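Local coordinates for protein DTDP-4-dehydrorhamnose reductase, rfbD ortholog (Clostridium acetobutylicum, PDB 1VL0) that probably reduces dTDP-6-deoxy-L-lyxo-4-hexulose to dTDP-L-rhamnose, the final step of dTDP-L-rhamnose biosynthesis, and binds NADH, at residues N56-F59 and N60-P64. Numbering follows the deposited sequence.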
loop_
_atom_site.group_PDB
_atom_site.type_symbol
_atom_site.label_atom_id
_atom_site.label_comp_id
_atom_site.label_asym_id
_atom_site.label_seq_id
_atom_site.Cartn_x
_atom_site.Cartn_y
_atom_site.Cartn_z
ATOM N N ASN A 56 20.043 7.064 -10.547
ATOM C CA ASN A 56 20.263 8.054 -9.491
ATOM C C ASN A 56 21.121 9.216 -9.952
ATOM O O ASN A 56 20.798 10.359 -9.710
ATOM C CB ASN A 56 20.883 7.434 -8.220
ATOM C CG ASN A 56 19.979 6.398 -7.557
ATOM O OD1 ASN A 56 18.799 6.276 -7.868
ATOM N ND2 ASN A 56 20.556 5.625 -6.647
ATOM N N LYS A 57 22.224 8.903 -10.610
ATOM C CA LYS A 57 23.139 9.925 -11.089
ATOM C C LYS A 57 22.471 10.860 -12.085
ATOM O O LYS A 57 22.646 12.061 -12.036
ATOM C CB LYS A 57 24.349 9.264 -11.752
ATOM C CG LYS A 57 25.477 10.245 -12.069
ATOM C CD LYS A 57 26.242 9.851 -13.318
ATOM C CE LYS A 57 27.255 8.774 -13.043
ATOM N NZ LYS A 57 28.574 9.383 -12.710
ATOM N N PHE A 58 21.726 10.290 -13.006
ATOM C CA PHE A 58 21.036 11.055 -14.047
ATOM C C PHE A 58 20.069 12.059 -13.409
ATOM O O PHE A 58 20.086 13.256 -13.708
ATOM C CB PHE A 58 20.275 10.091 -14.969
ATOM C CG PHE A 58 19.768 10.724 -16.224
ATOM C CD1 PHE A 58 18.575 11.452 -16.211
ATOM C CD2 PHE A 58 20.479 10.595 -17.429
ATOM C CE1 PHE A 58 18.086 12.035 -17.365
ATOM C CE2 PHE A 58 19.993 11.166 -18.588
ATOM C CZ PHE A 58 18.799 11.888 -18.560
ATOM N N PHE A 59 19.226 11.565 -12.510
ATOM C CA PHE A 59 18.283 12.467 -11.823
ATOM C C PHE A 59 18.971 13.544 -10.988
ATOM O O PHE A 59 18.542 14.686 -10.969
ATOM C CB PHE A 59 17.359 11.665 -10.946
ATOM C CG PHE A 59 16.162 11.119 -11.683
ATOM C CD1 PHE A 59 16.299 10.094 -12.598
ATOM C CD2 PHE A 59 14.904 11.648 -11.472
ATOM C CE1 PHE A 59 15.154 9.562 -13.256
ATOM C CE2 PHE A 59 13.803 11.178 -12.169
ATOM C CZ PHE A 59 13.935 10.128 -13.044
ATOM N N ASN A 60 20.034 13.173 -10.284
ATOM C CA ASN A 60 20.747 14.132 -9.439
ATOM C C ASN A 60 21.400 15.238 -10.269
ATOM O O ASN A 60 21.463 16.365 -9.799
ATOM C CB ASN A 60 21.789 13.449 -8.552
ATOM C CG ASN A 60 21.161 12.546 -7.485
ATOM O OD1 ASN A 60 19.985 12.646 -7.170
ATOM N ND2 ASN A 60 21.968 11.673 -6.912
ATOM N N GLU A 61 21.832 14.910 -11.486
ATOM C CA GLU A 61 22.478 15.879 -12.387
ATOM C C GLU A 61 21.453 16.692 -13.176
ATOM O O GLU A 61 21.573 17.920 -13.256
ATOM C CB GLU A 61 23.468 15.164 -13.339
ATOM C CG GLU A 61 24.636 14.523 -12.573
ATOM C CD GLU A 61 25.679 13.770 -13.431
ATOM O OE1 GLU A 61 25.420 13.443 -14.624
ATOM O OE2 GLU A 61 26.768 13.478 -12.868
ATOM N N LYS A 62 20.435 16.028 -13.735
ATOM C CA LYS A 62 19.464 16.705 -14.588
ATOM C C LYS A 62 18.322 17.377 -13.823
ATOM O O LYS A 62 17.702 18.310 -14.327
ATOM C CB LYS A 62 18.870 15.744 -15.623
ATOM C CG LYS A 62 19.647 15.657 -16.930
ATOM C CD LYS A 62 20.937 14.902 -16.780
ATOM C CE LYS A 62 21.653 14.753 -18.137
ATOM N NZ LYS A 62 23.087 14.346 -17.930
ATOM N N LYS A 63 17.989 16.841 -12.650
ATOM C CA LYS A 63 16.887 17.342 -11.842
ATOM C C LYS A 63 15.571 17.623 -12.610
ATOM O O LYS A 63 15.015 18.723 -12.558
ATOM C CB LYS A 63 17.366 18.562 -11.055
ATOM C CG LYS A 63 18.622 18.199 -10.256
ATOM C CD LYS A 63 18.874 19.065 -9.031
ATOM C CE LYS A 63 19.789 20.224 -9.319
ATOM N NZ LYS A 63 21.080 19.832 -9.965
ATOM N N PRO A 64 15.022 16.626 -13.287
ATOM C CA PRO A 64 13.732 16.835 -13.951
ATOM C C PRO A 64 12.641 17.173 -12.944
ATOM O O PRO A 64 12.805 16.943 -11.735
ATOM C CB PRO A 64 13.454 15.479 -14.623
ATOM C CG PRO A 64 14.236 14.497 -13.807
ATOM C CD PRO A 64 15.505 15.241 -13.404
#
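Lys62 lays its aliphatic chain over one face of the Phe58 ring, one helical turn back. CB of Lys62 starts beside the carbonyl, 3.4 Å from Phe58 O; CG reaches the ring at CE1. A bend at chi2 then carries Lys62 CD above the ring centre, 4.0 Å from the Phe58 centroid and only 7° off the normal, a CH-pi contact. CE passes on to CE2 and CZ, and Lys62 NZ ends 4.9 Å from the Phe58 centroid as an off-centre cation-pi partner. The Phe58 ring is placed for this by its first torsion, with CG opposite the backbone N (chi1 -168°); Leu16, Ile40 and Thr42 of the sheet also pack on it. Backbone bonds hold the turn: Lys62 N donates to Phe58 O (2.8 Å) almost straight, and Lys63 N closes the last one on Phe59 O (2.8 Å) at a more bent 143°. Lys63 then leaves the helix with positive phi, and Pro64 turns back so that its CG meets Phe59 CE2 at 3.7 Å, the two side chains crossing at about a right angle. Outside, Lys57 and Glu61 run side by side, NZ and OE2 too far apart for a salt bridge. With Phe59 packed on Leu16 of strand 13-18 and on helix 83-104, this is the C-terminal end of a helix in a beta-alpha-beta crossover (strands 37-42 and 66-69) of the NADH-binding Rossmann fold.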